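Local coordinates for uncharacterized protein (Bacteroides vulgatus, PDB 4QB7) that is probably a component of the fimbrium tip, part of the cell-surface filaments that mediate adhesion and biofilm formation, at residues E100-P103 with T107-K110; V128-N133 with S223-E228; T200-K205 with G283-K288; K205-F210 with E216-D221. All coordinates share one frame; numbering follows the deposited sequence.

Interaction 1 of 4, residues E100-P103 with T107-K110; sequences ESKP and TDQK
The flat groups here are the carboxylates of Glu100 and Asp108, their planes turned 37° apart; Glu100 accepts from Asp108 and Gln109 across the contact, Asp108 from Ser101. Round the edge of the Glu100 carboxylate, OE2 uses its syn lone pair for Asp108 N at 3.1 Å and its anti lone pair for Lys102 N of its own segment, while OE1 is approached on its syn side, somewhat out of plane, by Gln109 N at 2.7 Å. The Asp108 carboxylate is met differently: Ser101 N comes from above its plane, 2.9 Å from OD2, whereas the Ser101 OG hydroxyl donates to the same OD2 from the syn side. Glu100 reaches across because CG lies anti to the backbone N (chi1 179°) and the chain then bends at chi2. Beside this, Lys102 CB rests 3.4 Å from Thr107 OG1. Glu100 is buried and also touches Ile111 of strand 111-113, and Gln109 NE2 bonds to Tyr99 O, tying the loop between strands 90-97 and 111-113 to itself. Two acids stand close, Glu100 OE2 being 3.7 Å from Asp108 OD2; the N-H and hydroxyl donors aimed at those oxygens probably offset the repulsion and let both stay ionised.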
# COMPACT_ATOMS: atom_id res chain seq x y z
N GLU A 100 0.74 0.91 -16.14
CA GLU A 100 -0.52 1.52 -16.59
C GLU A 100 -0.49 1.66 -18.12
O GLU A 100 0.33 2.43 -18.63
CB GLU A 100 -0.69 2.89 -15.90
CG GLU A 100 -1.94 3.66 -16.29
CD GLU A 100 -3.24 2.92 -16.10
OE1 GLU A 100 -3.65 2.74 -14.93
OE2 GLU A 100 -3.83 2.47 -17.11
N SER A 101 -1.33 0.93 -18.85
CA SER A 101 -1.32 1.01 -20.33
C SER A 101 -2.07 2.23 -20.87
O SER A 101 -1.86 2.61 -22.02
CB SER A 101 -1.86 -0.27 -20.97
OG SER A 101 -3.22 -0.48 -20.62
N LYS A 102 -2.93 2.86 -20.04
CA LYS A 102 -3.72 4.05 -20.38
C LYS A 102 -3.32 5.18 -19.39
O LYS A 102 -4.09 5.51 -18.48
CB LYS A 102 -5.23 3.72 -20.30
CG LYS A 102 -5.66 2.46 -21.08
CD LYS A 102 -5.50 2.59 -22.61
CE LYS A 102 -5.89 1.33 -23.35
NZ LYS A 102 -4.82 0.29 -23.31
N PRO A 103 -2.09 5.74 -19.51
CA PRO A 103 -1.60 6.68 -18.48
C PRO A 103 -2.27 8.06 -18.46
O PRO A 103 -1.96 8.87 -17.59
CB PRO A 103 -0.12 6.82 -18.85
CG PRO A 103 -0.08 6.59 -20.30
CD PRO A 103 -1.03 5.47 -20.50
N THR A 107 -6.96 3.73 -16.54
CA THR A 107 -7.91 2.64 -16.72
C THR A 107 -7.52 1.39 -15.91
O THR A 107 -8.34 0.86 -15.16
CB THR A 107 -8.00 2.31 -18.22
OG1 THR A 107 -8.33 3.50 -18.93
CG2 THR A 107 -9.02 1.24 -18.53
N ASP A 108 -6.28 0.93 -16.07
CA ASP A 108 -5.78 -0.28 -15.47
C ASP A 108 -5.57 -0.19 -13.96
O ASP A 108 -6.04 -1.07 -13.25
CB ASP A 108 -4.43 -0.68 -16.11
CG ASP A 108 -4.40 -0.87 -17.62
OD1 ASP A 108 -5.48 -0.84 -18.25
OD2 ASP A 108 -3.29 -1.08 -18.17
N GLN A 109 -4.80 0.81 -13.49
CA GLN A 109 -4.37 0.89 -12.10
C GLN A 109 -4.85 2.10 -11.33
O GLN A 109 -4.56 2.19 -10.14
CB GLN A 109 -2.83 0.87 -12.05
CG GLN A 109 -2.11 -0.06 -13.03
CD GLN A 109 -2.38 -1.55 -12.83
OE1 GLN A 109 -3.01 -1.98 -11.85
NE2 GLN A 109 -1.83 -2.37 -13.72
N LYS A 110 -5.57 3.02 -11.99
CA LYS A 110 -6.01 4.32 -11.47
C LYS A 110 -4.75 5.18 -11.21
O LYS A 110 -4.69 5.92 -10.23
CB LYS A 110 -6.93 4.21 -10.24
CG LYS A 110 -8.31 3.73 -10.60
CD LYS A 110 -9.23 3.75 -9.39
CE LYS A 110 -10.66 3.40 -9.74
NZ LYS A 110 -11.28 4.40 -10.66

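Interaction 2 of 4, residues V128-N133 with S223-E228; sequences VKTSNN and SYFSTE. With SO4 (sulfate ion), chain R.
Phe225 reaches across to Val128 and Thr130 with the far end of its ring. Its CB points toward the 128-133 loop, and CG stands anti to the carbonyl carbon (chi1 -80°), which sends the ring out from the chain just after Tyr224. CB and CG stay on their own side of the contact; the CD2 and CE2 flank packs on Leu202 and Asn204. Further out the ring begins to meet the other segment: CE2 lies 4.2 Å from Val128 CB, and on the other flank CE1 is 3.8 Å from Thr130 CG2. At the tip, CZ is shared, 3.9 Å from Thr130 CG2 and 4.0 Å from Val128 CB. The Thr130 methyl sits in the ring plane and meets the edge head-on, its side chain coming from the opposite direction. Val128 CB also comes to the edge, near the ring plane, though its side chain crosses at about a right angle.

The backbones stay well apart and each bonds to strand 203-209 or the residues leading into it: Val128 to Asn204, Phe225 to Leu202. Further along the loop, Asn132 N donates to sulfate O1 at 2.8 Å; that ion probably came from the crystallisation liquor. What joins the two segments is purely apolar: aliphatic carbons against an aromatic edge, a buried contact depending on shape and solvent exclusion, with Val128 further enclosed by Met137 and Ile271.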
# COMPACT_ATOMS: atom_id res chain seq x y z
N VAL A 128 -7.08 5.54 -4.85
CA VAL A 128 -7.21 4.27 -4.13
C VAL A 128 -8.43 3.52 -4.67
O VAL A 128 -9.53 4.08 -4.72
CB VAL A 128 -7.27 4.49 -2.60
CG1 VAL A 128 -7.46 3.18 -1.86
CG2 VAL A 128 -6.02 5.19 -2.10
N LYS A 129 -8.22 2.25 -5.08
CA LYS A 129 -9.24 1.33 -5.61
C LYS A 129 -9.97 0.70 -4.41
O LYS A 129 -9.36 -0.04 -3.64
CB LYS A 129 -8.54 0.27 -6.47
CG LYS A 129 -9.20 -0.09 -7.79
CD LYS A 129 -8.17 -0.70 -8.74
CE LYS A 129 -8.79 -1.32 -9.97
NZ LYS A 129 -7.85 -1.38 -11.13
N THR A 130 -11.27 1.02 -4.23
CA THR A 130 -12.08 0.49 -3.10
C THR A 130 -13.01 -0.67 -3.52
O THR A 130 -13.62 -1.29 -2.66
CB THR A 130 -12.91 1.61 -2.46
OG1 THR A 130 -13.82 2.13 -3.44
CG2 THR A 130 -12.05 2.75 -1.90
N SER A 131 -13.09 -0.96 -4.84
CA SER A 131 -13.94 -1.99 -5.44
C SER A 131 -13.53 -3.40 -5.00
O SER A 131 -12.41 -3.59 -4.52
CB SER A 131 -13.91 -1.88 -6.96
OG SER A 131 -12.63 -2.20 -7.50
N ASN A 132 -14.44 -4.38 -5.20
CA ASN A 132 -14.33 -5.80 -4.87
C ASN A 132 -13.92 -5.97 -3.40
O ASN A 132 -12.95 -6.65 -3.09
CB ASN A 132 -13.38 -6.54 -5.84
CG ASN A 132 -13.15 -8.03 -5.58
OD1 ASN A 132 -13.96 -8.74 -4.96
ND2 ASN A 132 -12.00 -8.51 -6.03
N ASN A 133 -14.65 -5.32 -2.49
CA ASN A 133 -14.40 -5.38 -1.04
C ASN A 133 -12.92 -5.23 -0.65
O ASN A 133 -12.41 -6.03 0.13
CB ASN A 133 -14.99 -6.66 -0.46
CG ASN A 133 -16.49 -6.59 -0.52
OD1 ASN A 133 -17.13 -7.39 -1.21
ND2 ASN A 133 -17.08 -5.54 0.09
N SER A 223 -8.43 15.79 -2.28
CA SER A 223 -9.46 14.76 -2.35
C SER A 223 -9.28 13.82 -1.20
O SER A 223 -8.23 13.21 -1.06
CB SER A 223 -9.39 14.03 -3.69
OG SER A 223 -10.56 13.26 -3.92
N TYR A 224 -10.29 13.71 -0.34
CA TYR A 224 -10.21 12.88 0.85
C TYR A 224 -11.23 11.79 0.92
O TYR A 224 -12.28 11.88 0.29
CB TYR A 224 -10.49 13.76 2.08
CG TYR A 224 -9.50 14.86 2.34
CD1 TYR A 224 -8.28 14.60 2.94
CD2 TYR A 224 -9.82 16.19 2.08
CE1 TYR A 224 -7.36 15.61 3.19
CE2 TYR A 224 -8.92 17.22 2.33
CZ TYR A 224 -7.68 16.92 2.88
OH TYR A 224 -6.77 17.92 3.15
N PHE A 225 -10.95 10.79 1.78
CA PHE A 225 -11.92 9.85 2.31
C PHE A 225 -12.59 10.66 3.43
O PHE A 225 -11.86 11.18 4.30
CB PHE A 225 -11.24 8.57 2.84
CG PHE A 225 -10.84 7.54 1.83
CD1 PHE A 225 -11.80 6.80 1.15
CD2 PHE A 225 -9.50 7.22 1.64
CE1 PHE A 225 -11.43 5.81 0.23
CE2 PHE A 225 -9.13 6.23 0.73
CZ PHE A 225 -10.10 5.53 0.04
N SER A 226 -13.91 10.91 3.36
CA SER A 226 -14.55 11.77 4.37
C SER A 226 -15.76 11.10 5.00
O SER A 226 -16.50 11.72 5.76
CB SER A 226 -14.95 13.10 3.75
OG SER A 226 -15.89 12.94 2.70
N THR A 227 -15.95 9.81 4.69
CA THR A 227 -17.06 9.00 5.21
C THR A 227 -16.50 7.69 5.72
O THR A 227 -15.43 7.29 5.27
CB THR A 227 -18.12 8.76 4.11
OG1 THR A 227 -17.49 8.12 2.98
CG2 THR A 227 -18.82 10.04 3.68
N GLU A 228 -17.23 7.01 6.63
CA GLU A 228 -16.80 5.70 7.16
C GLU A 228 -16.66 4.69 6.04
O GLU A 228 -17.47 4.69 5.10
CB GLU A 228 -17.76 5.21 8.22
CG GLU A 228 -17.58 5.97 9.52
CD GLU A 228 -18.46 5.54 10.67
OE1 GLU A 228 -19.40 4.75 10.45
OE2 GLU A 228 -18.21 6.03 11.79
S SO4 R . -17.72 -3.32 -5.91
O1 SO4 R . -16.73 -3.97 -6.76
O2 SO4 R . -17.17 -2.90 -4.60
O3 SO4 R . -18.24 -2.15 -6.61
O4 SO4 R . -18.80 -4.28 -5.67

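Interaction 3 of 4, residues T200-K205 with G283-K288; sequences TTLYNK and GDLKLK. With SO4 (sulfate ion), chain Q.
Thr201 and Asp284 mark the closest backbone approach, their CA atoms 6.9 Å apart, too wide for strand pairing, so two chain stretches meet through side chains alone. This is a junction between two antiparallel sheets of the fimbrillin-like fold: 200-205 leads into strand 203-209 of one, turning a corner at Asn204 and Lys205, while 283-288 enters strand 286-296 of the other.

The first touch is Thr201 CG2 against Asp284 CB at 4.1 Å, the two side chains crossing at about a right angle. The threonine methyl is placed there by its torsion, OG1 lying beside the backbone N (chi1 -55°) and CG2 anti to it. That same methyl comes 4.3 Å from Leu285 CD2, which reaches on to Leu202 CB at 4.2 Å. The CB of Leu285 does not aim at the other segment, but the end of the chain does swing nearer, and one branch, CD2, serves both neighbours. Phe319 touches both leucines, and Leu202 also lies on Leu195 of strand 186-196, so this end of the contact is buried and apolar.

At the start of the second segment the carbonyl oxygen of Gly283 accepts from Lys286 NZ, in the carbonyl plane on a lone pair. On the far side of 200-205, the Tyr203 ring meets that of Tyr224, planes about 30° apart. Tyr203 OH donates to sulfate O4 at 2.6 Å, and that oxygen lies in the plane of the ring at its edge.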
# COMPACT_ATOMS: atom_id res chain seq x y z
N THR A 200 -10.67 15.53 6.81
CA THR A 200 -9.57 16.18 6.06
C THR A 200 -8.20 15.58 6.40
O THR A 200 -7.21 16.32 6.46
CB THR A 200 -9.58 17.73 6.30
OG1 THR A 200 -9.63 18.02 7.70
CG2 THR A 200 -10.73 18.44 5.59
N THR A 201 -8.10 14.24 6.55
CA THR A 201 -6.87 13.56 6.96
C THR A 201 -6.32 12.58 5.93
O THR A 201 -5.14 12.66 5.61
CB THR A 201 -7.12 12.83 8.31
OG1 THR A 201 -7.63 13.76 9.27
CG2 THR A 201 -5.88 12.15 8.86
N LEU A 202 -7.13 11.63 5.47
CA LEU A 202 -6.76 10.54 4.58
C LEU A 202 -7.16 10.82 3.14
O LEU A 202 -8.35 10.88 2.83
CB LEU A 202 -7.40 9.22 5.07
CG LEU A 202 -6.90 7.92 4.44
CD1 LEU A 202 -5.42 7.69 4.75
CD2 LEU A 202 -7.71 6.74 4.90
N TYR A 203 -6.16 10.92 2.24
CA TYR A 203 -6.41 11.16 0.82
C TYR A 203 -6.94 9.91 0.15
O TYR A 203 -6.46 8.80 0.44
CB TYR A 203 -5.12 11.57 0.08
CG TYR A 203 -4.48 12.88 0.47
CD1 TYR A 203 -5.26 14.00 0.76
CD2 TYR A 203 -3.10 13.04 0.46
CE1 TYR A 203 -4.69 15.21 1.11
CE2 TYR A 203 -2.51 14.26 0.83
CZ TYR A 203 -3.31 15.34 1.15
OH TYR A 203 -2.77 16.54 1.51
N ASN A 204 -7.86 10.09 -0.81
CA ASN A 204 -8.29 8.97 -1.63
C ASN A 204 -7.65 9.14 -3.00
O ASN A 204 -7.53 8.18 -3.75
CB ASN A 204 -9.80 8.83 -1.70
CG ASN A 204 -10.47 9.89 -2.49
OD1 ASN A 204 -10.19 11.07 -2.35
ND2 ASN A 204 -11.30 9.47 -3.42
N LYS A 205 -7.22 10.37 -3.32
CA LYS A 205 -6.56 10.74 -4.56
C LYS A 205 -5.44 11.72 -4.22
O LYS A 205 -5.67 12.62 -3.42
CB LYS A 205 -7.58 11.33 -5.55
CG LYS A 205 -7.16 11.17 -7.01
CD LYS A 205 -8.08 11.91 -7.98
CE LYS A 205 -7.82 11.55 -9.43
NZ LYS A 205 -8.83 12.16 -10.33
N GLY A 283 -6.38 9.39 17.17
CA GLY A 283 -7.79 9.56 16.86
C GLY A 283 -8.07 10.37 15.62
O GLY A 283 -9.24 10.62 15.32
N ASP A 284 -7.00 10.76 14.86
CA ASP A 284 -7.16 11.41 13.56
C ASP A 284 -7.80 10.37 12.66
O ASP A 284 -8.76 10.67 11.95
CB ASP A 284 -5.82 11.95 13.00
CG ASP A 284 -5.44 13.35 13.46
OD1 ASP A 284 -6.06 13.86 14.43
OD2 ASP A 284 -4.52 13.95 12.85
N LEU A 285 -7.33 9.12 12.80
CA LEU A 285 -7.89 7.93 12.17
C LEU A 285 -8.45 7.03 13.28
O LEU A 285 -7.85 6.92 14.36
CB LEU A 285 -6.86 7.18 11.33
CG LEU A 285 -6.32 7.92 10.10
CD1 LEU A 285 -5.24 7.15 9.49
CD2 LEU A 285 -7.40 8.18 9.09
N LYS A 286 -9.63 6.44 13.04
CA LYS A 286 -10.28 5.57 14.02
C LYS A 286 -10.84 4.32 13.37
O LYS A 286 -11.10 4.32 12.17
CB LYS A 286 -11.46 6.31 14.71
CG LYS A 286 -11.08 7.47 15.57
CD LYS A 286 -12.34 8.12 16.10
CE LYS A 286 -12.28 9.63 16.09
NZ LYS A 286 -11.46 10.13 17.21
N LEU A 287 -11.12 3.29 14.17
CA LEU A 287 -11.80 2.07 13.76
C LEU A 287 -13.17 2.02 14.45
O LEU A 287 -13.31 2.52 15.55
CB LEU A 287 -10.99 0.81 14.13
CG LEU A 287 -9.61 0.61 13.51
CD1 LEU A 287 -8.96 -0.63 14.11
CD2 LEU A 287 -9.67 0.45 12.01
N LYS A 288 -14.18 1.43 13.80
CA LYS A 288 -15.52 1.18 14.34
C LYS A 288 -15.67 -0.33 14.32
O LYS A 288 -15.63 -0.93 13.24
CB LYS A 288 -16.63 1.91 13.54
CG LYS A 288 -16.56 3.44 13.55
CD LYS A 288 -16.72 4.05 14.94
CE LYS A 288 -16.96 5.52 14.89
NZ LYS A 288 -18.38 5.83 14.63
S SO4 Q . 0.26 18.49 1.06
O1 SO4 Q . 0.12 18.93 2.46
O2 SO4 Q . -0.47 19.38 0.15
O3 SO4 Q . 1.69 18.49 0.71
O4 SO4 Q . -0.25 17.12 0.96

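Interaction 4 of 4, residues K205-F210 with E216-D221; sequences KAVYKF and EAISPD. With SO4 (sulfate ion), chain Q.
Val207 and Glu216 form the backbone core of the contact, an antiparallel hydrogen-bonded pair: Val207 N donates to Glu216 O at 2.9 Å and Glu216 N returns a bond to Val207 O at 2.8 Å. Past Ala206 and Ala217 the chains separate, and a water bridges them, donating to Lys205 O at 2.7 Å and accepting from Ile218 N at 3.1 Å.

Apolar contacts are concentrated on Ile218. Its CG2 branch, anti to the carbonyl carbon, lies 3.7 Å from Ala206 CA and 3.9 Å from Val207 CG2, with the valine and isoleucine side chains crossing at about a right angle, while CD1 reaches the aliphatic part of Lys205. The arrangement is the beta hairpin of strands 203-209 and 214-217, on one edge of an antiparallel sheet: along its other side strand 203-209 bonds to strand 123-127, through Ala206 with Phe126 and Tyr208 with Ile124. Ile218 and Lys205 both pack on Ser223, where strand 223-224 joins the same sheet.

Charged contacts are looser. Lys209 bends at chi3 and chi4 and crosses Glu216 at about a right angle, leaving NZ 3.7 Å from Glu216 OE1, a long salt bridge. As the partner of Val207 in the pair, Glu216 has its side chain on the same face of the sheet. A sulfate, probably from the crystallisation liquor, sits against strand 214-217, where Ala217 N makes weak bonds to O4 and O2.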
# COMPACT_ATOMS: atom_id res chain seq x y z
N LYS A 205 -7.22 10.37 -3.32
CA LYS A 205 -6.56 10.74 -4.56
C LYS A 205 -5.44 11.72 -4.22
O LYS A 205 -5.67 12.62 -3.42
CB LYS A 205 -7.58 11.33 -5.55
CG LYS A 205 -7.16 11.17 -7.01
CD LYS A 205 -8.08 11.91 -7.98
CE LYS A 205 -7.82 11.55 -9.43
NZ LYS A 205 -8.83 12.16 -10.33
N ALA A 206 -4.21 11.52 -4.75
CA ALA A 206 -3.06 12.38 -4.43
C ALA A 206 -1.94 12.32 -5.50
O ALA A 206 -1.94 11.42 -6.35
CB ALA A 206 -2.50 12.02 -3.06
N VAL A 207 -0.98 13.28 -5.44
CA VAL A 207 0.12 13.35 -6.40
C VAL A 207 1.42 12.88 -5.74
O VAL A 207 1.76 13.34 -4.65
CB VAL A 207 0.24 14.78 -7.03
CG1 VAL A 207 1.41 14.89 -8.02
CG2 VAL A 207 -1.07 15.19 -7.71
N TYR A 208 2.10 11.91 -6.36
CA TYR A 208 3.40 11.39 -5.91
C TYR A 208 4.46 12.03 -6.79
O TYR A 208 4.37 11.96 -8.02
CB TYR A 208 3.46 9.84 -5.98
CG TYR A 208 4.85 9.30 -5.71
CD1 TYR A 208 5.33 9.12 -4.41
CD2 TYR A 208 5.71 8.99 -6.77
CE1 TYR A 208 6.63 8.67 -4.17
CE2 TYR A 208 7.03 8.57 -6.53
CZ TYR A 208 7.48 8.41 -5.24
OH TYR A 208 8.77 8.00 -5.05
N LYS A 209 5.46 12.64 -6.16
CA LYS A 209 6.54 13.35 -6.83
C LYS A 209 7.81 12.53 -6.80
O LYS A 209 8.31 12.18 -5.73
CB LYS A 209 6.78 14.71 -6.16
CG LYS A 209 5.64 15.72 -6.23
CD LYS A 209 6.22 17.08 -5.89
CE LYS A 209 5.95 17.65 -4.51
NZ LYS A 209 6.12 16.69 -3.38
N PHE A 210 8.36 12.23 -8.00
CA PHE A 210 9.60 11.48 -8.13
C PHE A 210 10.82 12.34 -7.76
O PHE A 210 11.88 11.79 -7.50
CB PHE A 210 9.75 10.96 -9.56
CG PHE A 210 8.97 9.70 -9.84
CD1 PHE A 210 7.63 9.75 -10.17
CD2 PHE A 210 9.60 8.46 -9.82
CE1 PHE A 210 6.94 8.58 -10.48
CE2 PHE A 210 8.90 7.30 -10.12
CZ PHE A 210 7.57 7.37 -10.46
N GLU A 216 1.75 14.67 -2.19
CA GLU A 216 1.11 15.95 -1.93
C GLU A 216 -0.37 15.85 -2.38
O GLU A 216 -0.73 14.89 -3.06
CB GLU A 216 1.88 17.10 -2.57
CG GLU A 216 2.03 17.00 -4.07
CD GLU A 216 2.44 18.30 -4.74
OE1 GLU A 216 3.33 18.98 -4.19
OE2 GLU A 216 1.85 18.64 -5.79
N ALA A 217 -1.22 16.80 -1.97
CA ALA A 217 -2.64 16.80 -2.33
C ALA A 217 -2.83 17.08 -3.81
O ALA A 217 -1.95 17.70 -4.43
CB ALA A 217 -3.38 17.85 -1.52
N ILE A 218 -4.00 16.69 -4.36
CA ILE A 218 -4.31 17.04 -5.74
C ILE A 218 -4.69 18.56 -5.76
O ILE A 218 -5.06 19.12 -4.73
CB ILE A 218 -5.35 16.13 -6.45
CG1 ILE A 218 -6.68 16.03 -5.73
CG2 ILE A 218 -4.78 14.76 -6.75
CD1 ILE A 218 -7.85 15.93 -6.66
N SER A 219 -4.47 19.22 -6.89
CA SER A 219 -4.73 20.65 -7.07
C SER A 219 -5.93 20.89 -8.01
O SER A 219 -6.12 20.13 -8.96
CB SER A 219 -3.50 21.36 -7.60
OG SER A 219 -2.65 21.74 -6.53
N PRO A 220 -6.74 21.95 -7.77
CA PRO A 220 -6.63 22.97 -6.71
C PRO A 220 -7.18 22.52 -5.35
O PRO A 220 -6.86 23.16 -4.35
CB PRO A 220 -7.45 24.13 -7.27
CG PRO A 220 -8.53 23.46 -8.08
CD PRO A 220 -7.88 22.23 -8.68
N ASP A 221 -8.00 21.45 -5.32
CA ASP A 221 -8.64 20.99 -4.08
C ASP A 221 -8.30 19.56 -3.75
O ASP A 221 -8.53 18.65 -4.56
CB ASP A 221 -10.16 21.13 -4.17
CG ASP A 221 -10.65 22.49 -4.60
OD1 ASP A 221 -10.46 23.46 -3.81
OD2 ASP A 221 -11.23 22.60 -5.70
S SO4 Q . 0.26 18.49 1.06
O1 SO4 Q . 0.12 18.93 2.46
O2 SO4 Q . -0.47 19.38 0.15
O3 SO4 Q . 1.69 18.49 0.71
O4 SO4 Q . -0.25 17.12 0.96
O HOH W 1 -5.68 15.04 -2.34

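In the fold
Interactions 1 and 4 lie at the surface, interaction 2 is buried and interaction 3 partly so, and their chemistry follows: interaction 1 binds carboxylates to backbone N-H groups and a serine hydroxyl, interaction 4 relies on strand pairing, while interactions 2 and 3 are apolar side-chain packing. Interactions 3 and 4 share Lys205 and strand 203-209, and touch the same sulfate through Tyr203 and Ala217. Interaction 2 reaches the same sheet, since strand 223-224 neighbours strand 203-209. Interaction 1 comes earlier in the chain and touches interaction 2 at Lys129 NZ, 2.8 Å from Asp108 O, but has no direct touch with interactions 3 and 4.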